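CurF (Lyngbya majuscula, PDB 2Q35) carries the ECH2 crotonase-fold domain, a decarboxylase that probably acts on an acyl intermediate during beta-branching of a growing polyketide chain. Local coordinates at residues K49-T54 against L87-P92; G131-G136 against L223-V228. The protein carries 1 engineered substitution. One frame throughout, in Å; residues are numbered along the deposited sequence.

Contact 1: residues K49-T54 against L87-P92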
loop_
_atom_site.group_PDB
_atom_site.type_symbol
_atom_site.label_atom_id
_atom_site.label_comp_id
_atom_site.label_asym_id
_atom_site.label_seq_id
_atom_site.Cartn_x
_atom_site.Cartn_y
_atom_site.Cartn_z
ATOM N N LYS A 49 -23.644 -2.724 -17.353
ATOM C CA LYS A 49 -23.155 -2.183 -16.090
ATOM C C LYS A 49 -21.748 -2.640 -15.700
ATOM O O LYS A 49 -21.070 -1.944 -14.940
ATOM C CB LYS A 49 -24.096 -2.536 -14.913
ATOM C CG LYS A 49 -25.485 -1.974 -14.992
ATOM C CD LYS A 49 -26.181 -2.460 -13.738
ATOM C CE LYS A 49 -27.502 -1.826 -13.508
ATOM N NZ LYS A 49 -28.104 -2.438 -12.310
ATOM N N VAL A 50 -21.356 -3.848 -16.129
ATOM C CA VAL A 50 -20.025 -4.425 -15.758
ATOM C C VAL A 50 -19.483 -5.148 -16.969
ATOM O O VAL A 50 -20.225 -5.875 -17.636
ATOM C CB VAL A 50 -20.120 -5.426 -14.547
ATOM C CG1 VAL A 50 -18.735 -5.947 -14.167
ATOM C CG2 VAL A 50 -20.768 -4.784 -13.323
ATOM N N VAL A 51 -18.207 -4.928 -17.286
ATOM C CA VAL A 51 -17.544 -5.660 -18.368
ATOM C C VAL A 51 -16.560 -6.679 -17.759
ATOM O O VAL A 51 -15.774 -6.318 -16.876
ATOM C CB VAL A 51 -16.722 -4.700 -19.230
ATOM C CG1 VAL A 51 -15.846 -5.502 -20.205
ATOM C CG2 VAL A 51 -17.630 -3.735 -19.976
ATOM N N ILE A 52 -16.631 -7.940 -18.193
ATOM C CA ILE A 52 -15.608 -8.916 -17.863
ATOM C C ILE A 52 -14.744 -9.104 -19.094
ATOM O O ILE A 52 -15.237 -9.554 -20.148
ATOM C CB ILE A 52 -16.266 -10.254 -17.429
ATOM C CG1 ILE A 52 -17.111 -9.986 -16.166
ATOM C CG2 ILE A 52 -15.182 -11.327 -17.121
ATOM C CD1 ILE A 52 -17.838 -11.178 -15.653
ATOM N N LEU A 53 -13.467 -8.756 -18.978
ATOM C CA LEU A 53 -12.520 -8.935 -20.085
ATOM C C LEU A 53 -11.703 -10.205 -19.865
ATOM O O LEU A 53 -11.089 -10.381 -18.825
ATOM C CB LEU A 53 -11.581 -7.729 -20.153
ATOM C CG LEU A 53 -10.488 -7.725 -21.226
ATOM C CD1 LEU A 53 -11.043 -7.808 -22.659
ATOM C CD2 LEU A 53 -9.574 -6.477 -21.068
ATOM N N THR A 54 -11.663 -11.070 -20.865
ATOM C CA THR A 54 -10.981 -12.358 -20.673
ATOM C C THR A 54 -10.339 -12.816 -21.989
ATOM O O THR A 54 -10.585 -12.235 -23.062
ATOM C CB THR A 54 -11.941 -13.402 -20.060
ATOM O OG1 THR A 54 -11.186 -14.470 -19.464
ATOM C CG2 THR A 54 -12.923 -13.970 -21.103
ATOM N N LEU A 87 -9.225 2.683 -20.362
ATOM C CA LEU A 87 -9.479 3.745 -19.387
ATOM C C LEU A 87 -10.665 4.638 -19.756
ATOM O O LEU A 87 -11.274 5.271 -18.883
ATOM C CB LEU A 87 -8.228 4.600 -19.181
ATOM C CG LEU A 87 -7.050 3.858 -18.561
ATOM C CD1 LEU A 87 -5.836 4.800 -18.554
ATOM C CD2 LEU A 87 -7.364 3.295 -17.157
ATOM N N ASP A 88 -11.000 4.672 -21.040
ATOM C CA ASP A 88 -12.172 5.428 -21.497
ATOM C C ASP A 88 -13.511 4.761 -21.156
ATOM O O ASP A 88 -14.540 5.437 -21.152
ATOM C CB ASP A 88 -12.088 5.730 -22.989
ATOM C CG ASP A 88 -11.191 6.937 -23.298
ATOM O OD1 ASP A 88 -10.677 7.594 -22.353
ATOM O OD2 ASP A 88 -11.017 7.233 -24.497
ATOM N N CYS A 89 -13.504 3.465 -20.869
ATOM C CA CYS A 89 -14.757 2.760 -20.566
ATOM C C CYS A 89 -15.293 3.279 -19.225
ATOM O O CYS A 89 -14.564 3.302 -18.229
ATOM C CB CYS A 89 -14.458 1.267 -20.460
ATOM S SG CYS A 89 -15.959 0.298 -20.046
ATOM N N GLU A 90 -16.564 3.693 -19.199
ATOM C CA GLU A 90 -17.095 4.385 -18.018
ATOM C C GLU A 90 -17.712 3.483 -16.973
ATOM O O GLU A 90 -18.034 3.946 -15.872
ATOM C CB GLU A 90 -18.072 5.485 -18.429
ATOM C CG GLU A 90 -19.414 4.951 -18.887
ATOM C CD GLU A 90 -20.390 6.029 -19.351
ATOM O OE1 GLU A 90 -20.123 7.240 -19.155
ATOM O OE2 GLU A 90 -21.449 5.639 -19.905
ATOM N N ILE A 91 -17.887 2.212 -17.324
ATOM C CA ILE A 91 -18.406 1.213 -16.375
ATOM C C ILE A 91 -17.289 0.311 -15.866
ATOM O O ILE A 91 -16.264 0.156 -16.515
ATOM C CB ILE A 91 -19.586 0.389 -16.961
ATOM C CG1 ILE A 91 -19.197 -0.275 -18.289
ATOM C CG2 ILE A 91 -20.841 1.295 -17.114
ATOM C CD1 ILE A 91 -20.175 -1.370 -18.724
ATOM N N PRO A 92 -17.471 -0.271 -14.664
ATOM C CA PRO A 92 -16.398 -1.122 -14.115
ATOM C C PRO A 92 -16.029 -2.313 -15.005
ATOM O O PRO A 92 -16.901 -2.929 -15.649
ATOM C CB PRO A 92 -16.992 -1.667 -12.803
ATOM C CG PRO A 92 -18.272 -1.002 -12.590
ATOM C CD PRO A 92 -18.617 -0.112 -13.752
#
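Val51 and Pro92 meet where two parallel strands of the crotonase-fold sheet begin to pair: strand 50-54 and the lead-in to strand 93-97, joined through helices 66-73 and 83-87. Val51 N gives its hydrogen to Pro92 O over 2.9 Å, almost straight at 173°, and Val51 goes on to pair with Ile94 in the same ladder. One step back the ladder fails. In a regular parallel ladder Lys49 O would accept from the N-H of the residue at Pro92, but a proline has none, and Pro92 CD lies 3.3 Å from that oxygen instead. Ile91 CB closes on Lys49 O as well, at 3.4 Å, so the carbonyl is buried against carbon and has no hydrogen-bonding partner. The side chain of Ile91 crosses that of Val51 at about a right angle. CG1 of Ile91 sits between its own backbone N and carbonyl carbon (chi1 55°), and the extended chi2 (165°) carries CD1 on to Val51 CG2, 3.7 Å away. The same methyl lies 3.6 Å from Lys49 C. An alanine here would probably open a gap beside Val51 CG2 and the Lys49 carbonyl carbon, where CG1 and CD1 now pack. Cys89 SG adds a looser apolar touch to Val51 CG2 at 4.4 Å. Ile91 O accepts a hydrogen bond from Lys204 NZ of helix 197-230, and Pro92 packs on Tyr156 of the second subunit. Strand 50-54 lies between strands 13-18 and 93-97 in the sheet, with Val42 of helix 29-44 against both Val51 and Ile91.

Contact 2: residues G131-G136 against L223-V228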
loop_
_atom_site.group_PDB
_atom_site.type_symbol
_atom_site.label_atom_id
_atom_site.label_comp_id
_atom_site.label_asym_id
_atom_site.label_seq_id
_atom_site.Cartn_x
_atom_site.Cartn_y
_atom_site.Cartn_z
ATOM N N GLY A 131 15.908 -6.223 -22.033
ATOM C CA GLY A 131 17.020 -5.335 -21.703
ATOM C C GLY A 131 16.675 -3.864 -21.727
ATOM O O GLY A 131 17.581 -3.034 -21.607
ATOM N N PHE A 132 15.385 -3.538 -21.879
ATOM C CA PHE A 132 14.973 -2.120 -21.969
ATOM C C PHE A 132 13.876 -1.806 -20.956
ATOM O O PHE A 132 13.320 -2.706 -20.311
ATOM C CB PHE A 132 14.563 -1.722 -23.397
ATOM C CG PHE A 132 13.504 -2.599 -23.999
ATOM C CD1 PHE A 132 12.186 -2.495 -23.594
ATOM C CD2 PHE A 132 13.833 -3.538 -24.972
ATOM C CE1 PHE A 132 11.199 -3.312 -24.145
ATOM C CE2 PHE A 132 12.844 -4.363 -25.524
ATOM C CZ PHE A 132 11.544 -4.246 -25.117
ATOM N N THR A 133 13.618 -0.517 -20.761
ATOM C CA THR A 133 12.705 -0.071 -19.693
ATOM C C THR A 133 11.242 -0.096 -20.156
ATOM O O THR A 133 10.974 -0.156 -21.362
ATOM C CB THR A 133 13.082 1.342 -19.215
ATOM O OG1 THR A 133 13.097 2.215 -20.350
ATOM C CG2 THR A 133 14.490 1.343 -18.597
ATOM N N PRO A 134 10.287 -0.113 -19.206
ATOM C CA PRO A 134 8.855 -0.278 -19.550
ATOM C C PRO A 134 8.214 0.864 -20.341
ATOM O O PRO A 134 8.784 1.956 -20.467
ATOM C CB PRO A 134 8.163 -0.387 -18.175
ATOM C CG PRO A 134 9.258 -0.800 -17.238
ATOM C CD PRO A 134 10.514 -0.130 -17.742
ATOM N N VAL A 135 7.044 0.566 -20.899
ATOM C CA VAL A 135 6.118 1.545 -21.459
ATOM C C VAL A 135 4.726 1.283 -20.899
ATOM O O VAL A 135 4.453 0.220 -20.319
ATOM C CB VAL A 135 6.066 1.496 -23.021
ATOM C CG1 VAL A 135 7.386 1.922 -23.584
ATOM C CG2 VAL A 135 5.730 0.084 -23.503
ATOM N N GLY A 136 3.840 2.254 -21.031
ATOM C CA GLY A 136 2.446 2.034 -20.647
ATOM C C GLY A 136 2.081 2.470 -19.243
ATOM O O GLY A 136 0.987 2.139 -18.762
ATOM N N LEU A 223 7.801 6.548 -21.964
ATOM C CA LEU A 223 8.148 6.554 -23.373
ATOM C C LEU A 223 9.541 7.140 -23.637
ATOM O O LEU A 223 10.324 6.546 -24.397
ATOM C CB LEU A 223 7.084 7.281 -24.210
ATOM C CG LEU A 223 7.178 7.069 -25.720
ATOM C CD1 LEU A 223 7.242 5.591 -26.097
ATOM C CD2 LEU A 223 6.007 7.770 -26.445
ATOM N N GLU A 224 9.823 8.302 -23.040
ATOM C CA GLU A 224 11.109 9.003 -23.224
ATOM C C GLU A 224 12.319 8.154 -22.828
ATOM O O GLU A 224 13.315 8.114 -23.560
ATOM C CB GLU A 224 11.108 10.372 -22.512
ATOM C CG GLU A 224 10.648 11.524 -23.449
ATOM C CD GLU A 224 9.990 12.734 -22.750
ATOM O OE1 GLU A 224 10.279 12.995 -21.550
ATOM O OE2 GLU A 224 9.178 13.432 -23.428
ATOM N N ILE A 225 12.209 7.452 -21.694
ATOM C CA ILE A 225 13.326 6.646 -21.172
ATOM C C ILE A 225 13.420 5.385 -22.029
ATOM O O ILE A 225 14.518 4.911 -22.367
ATOM C CB ILE A 225 13.087 6.283 -19.672
ATOM C CG1 ILE A 225 13.020 7.557 -18.826
ATOM C CG2 ILE A 225 14.176 5.319 -19.141
ATOM C CD1 ILE A 225 12.292 7.366 -17.495
ATOM N N HIS A 226 12.257 4.852 -22.396
ATOM C CA HIS A 226 12.213 3.676 -23.247
ATOM C C HIS A 226 12.910 3.910 -24.565
ATOM O O HIS A 226 13.663 3.067 -25.035
ATOM C CB HIS A 226 10.775 3.219 -23.473
ATOM C CG HIS A 226 10.649 2.110 -24.466
ATOM N ND1 HIS A 226 10.726 0.780 -24.109
ATOM C CD2 HIS A 226 10.421 2.133 -25.802
ATOM C CE1 HIS A 226 10.581 0.030 -25.189
ATOM N NE2 HIS A 226 10.396 0.826 -26.227
ATOM N N GLN A 227 12.680 5.072 -25.166
ATOM C CA GLN A 227 13.327 5.368 -26.431
ATOM C C GLN A 227 14.856 5.343 -26.335
ATOM O O GLN A 227 15.527 4.952 -27.290
ATOM C CB GLN A 227 12.807 6.688 -26.988
ATOM C CG GLN A 227 11.362 6.579 -27.490
ATOM C CD GLN A 227 11.228 5.682 -28.716
ATOM O OE1 GLN A 227 10.657 4.583 -28.649
ATOM N NE2 GLN A 227 11.776 6.138 -29.841
ATOM N N VAL A 228 15.409 5.750 -25.191
ATOM C CA VAL A 228 16.859 5.728 -25.020
ATOM C C VAL A 228 17.341 4.292 -24.808
ATOM O O VAL A 228 18.290 3.847 -25.456
ATOM C CB VAL A 228 17.307 6.608 -23.838
ATOM C CG1 VAL A 228 18.799 6.445 -23.557
ATOM C CG2 VAL A 228 16.989 8.043 -24.136
#
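His226 ND1 donates to Thr133 O over 2.9 Å, and the bond is nearly straight at 174°. It ties the long helix 197-230 of the crotonase fold to the loop that leaves helix 127-130, turning at Gly131, a glycine with positive phi, and runs on to helix 138-146. The accepting oxygen lies in the plane of the imidazole, although the donor sits somewhat out of the plane of the carbonyl. CG of His226 is anti to the backbone N (chi1 173°), and a chi2 close to perpendicular turns the ring so that ND1 faces Thr133 O. The other nitrogen, NE2, is hydrogen-bonded to Lys72 NZ, so both ends of the imidazole are held and its rotation should be well fixed. A glycerol, probably from the crystallisation liquor, lies about 3 Å from this side chain and may mark a pocket.

Carbon packs round the same ring. Its edge is turned to the face of Phe132 in an offset T-shaped pair, planes at 88° and centroids 5.0 Å apart; the nearest approach is Phe132 CD1 to His226 CE1, 3.4 Å. Val135 comes over one face instead, a CH-pi contact with its CG1 3.6 Å from the ring centroid and displaced toward the rim. Phe230 meets both aromatic rings.

Thr133 lies against the same turn of the helix, at Ile225 and His226, its OG1 hydrogen-bonded to Thr229 OG1. The third subunit closes in here, with Leu203 of that subunit against Thr133 and Pro134, and His206 of that subunit against Ile225. Thr133 and Ile225 cross at about a right angle: Ile225 CG2 stands 3.5 Å from Thr133 OG1 and 4.0 Å from Thr133 CG2.

Contact 1 belongs to the buried body of the fold, while contact 2 lies farther out and is only partly buried; their centres are about 28 Å apart, on opposite sides of the chain's centre. Helix 197-230 links them. Its early residues border contact 1 from outside, and its late residues form one half of contact 2. The chemistry follows the setting: a backbone ladder bond with aliphatic packing in the sheet, against an imidazole bonded to a loop carbonyl and packed between loop and helix residues. Each also reaches a different partner in the trimer, the second subunit at contact 1 and the third at contact 2.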